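PDB 3SVT: short-chain type dehydrogenase/reductase from Mycobacterium ulcerans, which probably catalyses an NAD-linked oxidation or reduction, as other short-chain dehydrogenases/reductases do, possibly in the breakdown of aromatic hydrocarbons. Local coordinates for residues S150-G162 with N251-S265. Numbering follows the deposited sequence.
Sequences SSIAASNTHRWFG and NVDGGQMLRRGPDFS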
loop_
_atom_site.group_PDB
_atom_site.type_symbol
_atom_site.label_atom_id
_atom_site.label_comp_id
_atom_site.label_asym_id
_atom_site.label_seq_id
_atom_site.Cartn_x
_atom_site.Cartn_y
_atom_site.Cartn_z
ATOM N N SER B 150 5.020 -7.932 13.940
ATOM C CA SER B 150 4.250 -6.704 13.984
ATOM C C SER B 150 2.812 -7.019 14.433
ATOM O O SER B 150 2.632 -7.728 15.403
ATOM C CB SER B 150 4.323 -6.030 12.619
ATOM O OG SER B 150 3.565 -4.833 12.551
ATOM N N SER B 151 1.805 -6.480 13.748
ATOM C CA SER B 151 0.399 -6.754 14.053
ATOM C C SER B 151 -0.499 -6.267 12.932
ATOM O O SER B 151 -0.171 -5.320 12.215
ATOM C CB SER B 151 -0.047 -6.032 15.323
ATOM O OG SER B 151 -1.442 -6.227 15.563
ATOM N N ILE B 152 -1.664 -6.900 12.799
ATOM C CA ILE B 152 -2.698 -6.365 11.925
ATOM C C ILE B 152 -3.115 -4.926 12.322
ATOM O O ILE B 152 -3.642 -4.176 11.500
ATOM C CB ILE B 152 -3.931 -7.270 11.922
ATOM C CG1 ILE B 152 -4.934 -6.804 10.850
ATOM C CG2 ILE B 152 -4.550 -7.302 13.317
ATOM C CD1 ILE B 152 -5.883 -7.901 10.395
ATOM N N ALA B 153 -2.897 -4.544 13.576
ATOM C CA ALA B 153 -3.121 -3.175 14.006
ATOM C C ALA B 153 -2.337 -2.167 13.157
ATOM O O ALA B 153 -2.782 -1.033 13.008
ATOM C CB ALA B 153 -2.817 -3.009 15.504
ATOM N N ALA B 154 -1.208 -2.587 12.576
ATOM C CA ALA B 154 -0.454 -1.765 11.629
ATOM C C ALA B 154 -1.068 -1.713 10.231
ATOM O O ALA B 154 -0.890 -0.723 9.538
ATOM C CB ALA B 154 1.067 -2.252 11.524
ATOM N N SER B 155 -1.751 -2.768 9.786
ATOM C CA SER B 155 -2.267 -2.794 8.401
ATOM C C SER B 155 -3.688 -2.250 8.321
ATOM O O SER B 155 -4.083 -1.732 7.290
ATOM C CB SER B 155 -2.235 -4.203 7.801
ATOM O OG SER B 155 -2.978 -5.119 8.583
ATOM N N ASN B 156 -4.437 -2.374 9.412
ATOM C CA ASN B 156 -5.824 -1.922 9.466
ATOM C C ASN B 156 -6.037 -1.135 10.763
ATOM O O ASN B 156 -5.764 -1.654 11.848
ATOM C CB ASN B 156 -6.785 -3.135 9.380
ATOM C CG ASN B 156 -6.587 -3.969 8.093
ATOM O OD1 ASN B 156 -5.539 -4.615 7.907
ATOM N ND2 ASN B 156 -7.583 -3.934 7.200
ATOM N N THR B 157 -6.470 0.122 10.660
ATOM C CA THR B 157 -6.766 0.940 11.858
ATOM C C THR B 157 -7.689 0.216 12.869
ATOM O O THR B 157 -8.761 -0.311 12.502
ATOM C CB THR B 157 -7.437 2.284 11.490
ATOM O OG1 THR B 157 -8.588 2.042 10.655
ATOM C CG2 THR B 157 -6.406 3.235 10.774
ATOM N N HIS B 158 -7.226 0.182 14.123
ATOM C CA HIS B 158 -7.953 -0.372 15.238
ATOM C C HIS B 158 -8.375 0.834 16.087
ATOM O O HIS B 158 -7.576 1.347 16.882
ATOM C CB HIS B 158 -7.064 -1.310 16.083
ATOM C CG HIS B 158 -6.804 -2.650 15.463
ATOM N ND1 HIS B 158 -6.620 -2.823 14.106
ATOM C CD2 HIS B 158 -6.676 -3.881 16.023
ATOM C CE1 HIS B 158 -6.401 -4.105 13.858
ATOM N NE2 HIS B 158 -6.428 -4.769 15.003
ATOM N N ARG B 159 -9.609 1.297 15.890
ATOM C CA ARG B 159 -10.126 2.380 16.701
ATOM C C ARG B 159 -9.856 2.072 18.185
ATOM O O ARG B 159 -10.145 0.967 18.666
ATOM C CB ARG B 159 -11.643 2.574 16.457
ATOM C CG ARG B 159 -12.002 3.370 15.200
ATOM C CD ARG B 159 -13.509 3.227 14.841
ATOM N NE ARG B 159 -13.694 1.965 14.110
ATOM C CZ ARG B 159 -14.852 1.462 13.687
ATOM N NH1 ARG B 159 -15.988 2.077 13.951
ATOM N NH2 ARG B 159 -14.863 0.306 13.009
ATOM N N TRP B 160 -9.275 3.058 18.864
ATOM C CA TRP B 160 -9.087 3.109 20.321
ATOM C C TRP B 160 -7.889 2.298 20.816
ATOM O O TRP B 160 -7.737 2.078 22.018
ATOM C CB TRP B 160 -10.365 2.754 21.072
ATOM C CG TRP B 160 -11.561 3.488 20.522
ATOM C CD1 TRP B 160 -11.792 4.825 20.573
ATOM C CD2 TRP B 160 -12.665 2.914 19.826
ATOM N NE1 TRP B 160 -12.977 5.132 19.948
ATOM C CE2 TRP B 160 -13.546 3.969 19.500
ATOM C CE3 TRP B 160 -13.013 1.607 19.466
ATOM C CZ2 TRP B 160 -14.729 3.760 18.793
ATOM C CZ3 TRP B 160 -14.210 1.402 18.791
ATOM C CH2 TRP B 160 -15.048 2.476 18.456
ATOM N N PHE B 161 -7.032 1.872 19.885
ATOM C CA PHE B 161 -5.849 1.095 20.250
ATOM C C PHE B 161 -4.650 1.994 20.394
ATOM O O PHE B 161 -3.578 1.503 20.723
ATOM C CB PHE B 161 -5.571 -0.039 19.247
ATOM C CG PHE B 161 -6.363 -1.295 19.519
ATOM C CD1 PHE B 161 -7.758 -1.261 19.585
ATOM C CD2 PHE B 161 -5.719 -2.504 19.729
ATOM C CE1 PHE B 161 -8.489 -2.416 19.843
ATOM C CE2 PHE B 161 -6.445 -3.674 19.976
ATOM C CZ PHE B 161 -7.821 -3.630 20.027
ATOM N N GLY B 162 -4.833 3.298 20.129
ATOM C CA GLY B 162 -3.819 4.307 20.393
ATOM C C GLY B 162 -2.468 3.925 19.807
ATOM O O GLY B 162 -2.328 3.770 18.594
ATOM N N ASN B 251 0.912 -10.608 6.288
ATOM C CA ASN B 251 -0.097 -10.880 7.281
ATOM C C ASN B 251 -0.371 -12.370 7.397
ATOM O O ASN B 251 -0.505 -13.047 6.386
ATOM C CB ASN B 251 -1.429 -10.134 7.010
ATOM C CG ASN B 251 -1.370 -8.666 7.389
ATOM O OD1 ASN B 251 -0.398 -7.995 7.103
ATOM N ND2 ASN B 251 -2.434 -8.158 8.021
ATOM N N VAL B 252 -0.435 -12.851 8.646
ATOM C CA VAL B 252 -0.883 -14.216 9.006
ATOM C C VAL B 252 -2.137 -13.990 9.851
ATOM O O VAL B 252 -2.076 -13.921 11.113
ATOM C CB VAL B 252 0.172 -14.971 9.801
ATOM C CG1 VAL B 252 -0.369 -16.331 10.276
ATOM C CG2 VAL B 252 1.444 -15.169 8.939
ATOM N N ASP B 253 -3.261 -13.825 9.165
ATOM C CA ASP B 253 -4.461 -13.238 9.804
ATOM C C ASP B 253 -5.800 -13.785 9.330
ATOM O O ASP B 253 -6.858 -13.224 9.643
ATOM C CB ASP B 253 -4.408 -11.722 9.618
ATOM C CG ASP B 253 -4.643 -11.283 8.188
ATOM O OD1 ASP B 253 -4.865 -12.127 7.286
ATOM O OD2 ASP B 253 -4.622 -10.041 7.978
ATOM N N GLY B 254 -5.787 -14.911 8.610
ATOM C CA GLY B 254 -7.034 -15.484 8.079
ATOM C C GLY B 254 -7.723 -14.652 6.995
ATOM O O GLY B 254 -8.872 -14.918 6.635
ATOM N N GLY B 255 -7.006 -13.668 6.473
ATOM C CA GLY B 255 -7.510 -12.713 5.508
ATOM C C GLY B 255 -8.185 -11.482 6.101
ATOM O O GLY B 255 -8.828 -10.727 5.373
ATOM N N GLN B 256 -8.052 -11.265 7.411
ATOM C CA GLN B 256 -8.750 -10.135 8.054
ATOM C C GLN B 256 -8.387 -8.780 7.428
ATOM O O GLN B 256 -9.237 -7.914 7.322
ATOM C CB GLN B 256 -8.515 -10.094 9.562
ATOM C CG GLN B 256 -9.235 -8.922 10.224
ATOM C CD GLN B 256 -9.240 -8.945 11.727
ATOM O OE1 GLN B 256 -8.700 -9.864 12.348
ATOM N NE2 GLN B 256 -9.888 -7.924 12.337
ATOM N N MET B 257 -7.160 -8.624 6.945
ATOM C CA MET B 257 -6.733 -7.344 6.378
ATOM C C MET B 257 -7.539 -6.922 5.165
ATOM O O MET B 257 -7.485 -5.769 4.774
ATOM C CB MET B 257 -5.218 -7.349 6.040
ATOM C CG MET B 257 -4.850 -8.083 4.786
ATOM S SD MET B 257 -3.096 -7.998 4.329
ATOM C CE MET B 257 -3.269 -8.131 2.550
ATOM N N LEU B 258 -8.270 -7.847 4.556
ATOM C CA LEU B 258 -9.121 -7.560 3.413
ATOM C C LEU B 258 -10.417 -6.892 3.808
ATOM O O LEU B 258 -11.113 -6.330 2.933
ATOM C CB LEU B 258 -9.464 -8.853 2.668
ATOM C CG LEU B 258 -8.217 -9.624 2.220
ATOM C CD1 LEU B 258 -8.629 -10.987 1.704
ATOM C CD2 LEU B 258 -7.499 -8.787 1.193
ATOM N N ARG B 259 -10.745 -6.960 5.092
ATOM C CA ARG B 259 -11.969 -6.343 5.619
ATOM C C ARG B 259 -11.531 -5.167 6.514
ATOM O O ARG B 259 -10.879 -4.257 6.026
ATOM C CB ARG B 259 -12.820 -7.400 6.327
ATOM C CG ARG B 259 -13.160 -8.565 5.386
ATOM C CD ARG B 259 -14.350 -9.416 5.792
ATOM N NE ARG B 259 -14.496 -10.542 4.839
ATOM C CZ ARG B 259 -15.100 -11.710 5.086
ATOM N NH1 ARG B 259 -15.672 -11.963 6.272
ATOM N NH2 ARG B 259 -15.136 -12.647 4.129
ATOM N N ARG B 260 -11.844 -5.167 7.803
ATOM C CA ARG B 260 -11.435 -4.048 8.656
ATOM C C ARG B 260 -10.848 -4.535 9.976
ATOM O O ARG B 260 -10.955 -5.704 10.335
ATOM C CB ARG B 260 -12.621 -3.124 8.922
ATOM C CG ARG B 260 -13.809 -3.800 9.550
ATOM C CD ARG B 260 -14.764 -2.807 10.169
ATOM N NE ARG B 260 -15.950 -3.497 10.646
ATOM C CZ ARG B 260 -16.036 -4.139 11.811
ATOM N NH1 ARG B 260 -15.013 -4.172 12.665
ATOM N NH2 ARG B 260 -17.163 -4.734 12.144
ATOM N N GLY B 261 -10.215 -3.623 10.710
ATOM C CA GLY B 261 -9.866 -3.910 12.069
ATOM C C GLY B 261 -11.133 -4.100 12.896
ATOM O O GLY B 261 -12.217 -3.726 12.466
ATOM N N PRO B 262 -10.990 -4.654 14.111
ATOM C CA PRO B 262 -12.114 -4.874 14.991
ATOM C C PRO B 262 -12.711 -3.587 15.562
ATOM O O PRO B 262 -12.035 -2.545 15.681
ATOM C CB PRO B 262 -11.509 -5.725 16.112
ATOM C CG PRO B 262 -10.124 -5.210 16.213
ATOM C CD PRO B 262 -9.713 -5.007 14.755
ATOM N N ASP B 263 -13.987 -3.689 15.901
ATOM C CA ASP B 263 -14.756 -2.621 16.536
ATOM C C ASP B 263 -14.982 -3.051 17.983
ATOM O O ASP B 263 -15.759 -3.972 18.239
ATOM C CB ASP B 263 -16.080 -2.479 15.784
ATOM C CG ASP B 263 -17.013 -1.449 16.391
ATOM O OD1 ASP B 263 -16.700 -0.811 17.433
ATOM O OD2 ASP B 263 -18.089 -1.300 15.800
ATOM N N PHE B 264 -14.301 -2.386 18.924
ATOM C CA PHE B 264 -14.368 -2.749 20.351
ATOM C C PHE B 264 -15.466 -1.961 21.078
ATOM O O PHE B 264 -15.471 -1.901 22.312
ATOM C CB PHE B 264 -13.020 -2.541 21.049
ATOM C CG PHE B 264 -12.081 -3.745 20.989
ATOM C CD1 PHE B 264 -11.690 -4.295 19.766
ATOM C CD2 PHE B 264 -11.566 -4.293 22.164
ATOM C CE1 PHE B 264 -10.840 -5.407 19.720
ATOM C CE2 PHE B 264 -10.686 -5.401 22.148
ATOM C CZ PHE B 264 -10.313 -5.962 20.917
ATOM N N SER B 265 -16.388 -1.365 20.316
ATOM C CA SER B 265 -17.494 -0.568 20.871
ATOM C C SER B 265 -18.146 -1.223 22.062
ATOM O O SER B 265 -18.269 -0.614 23.115
ATOM C CB SER B 265 -18.594 -0.367 19.831
ATOM O OG SER B 265 -18.164 0.516 18.850
HETATM O O HOH W 1 -11.606 -0.045 14.356
HETATM O O HOH W 2 -10.137 -0.725 10.179
HETATM O O HOH W 3 -11.639 -1.172 17.915
#
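The imidazole of H158 is held between A153, whose CA lies over one face, and P262, whose CD sits on the opposite face in a CH-pi contact 3.4 Å from the ring centroid. Its ND1 donates to N156 O, which fixes the rotation of the ring. Next to it, F161 turns its edge onto the face of F264 in a T-shaped stack, with centroids 4.9 Å apart and planes at 84°; F161 CZ meets F264 CE1 at 3.5 Å. W160 is met at its ring edge by D263 OD1 and F264 N, while R159 CB covers one face; the indole NE1 of W160 donates to L277 O. The D263 carboxylate lies over one face of the R159 guanidinium, its plane turned 28° from it, with no N-H aimed at an oxygen; R159 NE instead donates to a water that also bonds P262 O.

Two amides carry the direct hydrogen bonds. N156 CG stands anti to its carbonyl carbon (chi1 -58°), and ND2 reaches M257 O at 3.0 Å from above the carbonyl plane. OD1 of the same amide accepts from S155 OG, which in turn receives N251 ND2 at 3.1 Å. The second hydrogen of N251 ND2 goes to D253 OD2, met from its other face by M257 N. I152 CD1 packs at 3.5 Å on Q256 CG. Farther along, three waters bridge the backbones, one linking R159 O, P262 O and F264 N. T157 and R259 bind D180 of two different neighbouring subunits.

The contact joins the loop after strand 144-149 to the chain leaving strand 249-252, both beyond the C-terminal ends of their parallel strands, as expected of the Rossmann-type SDR fold.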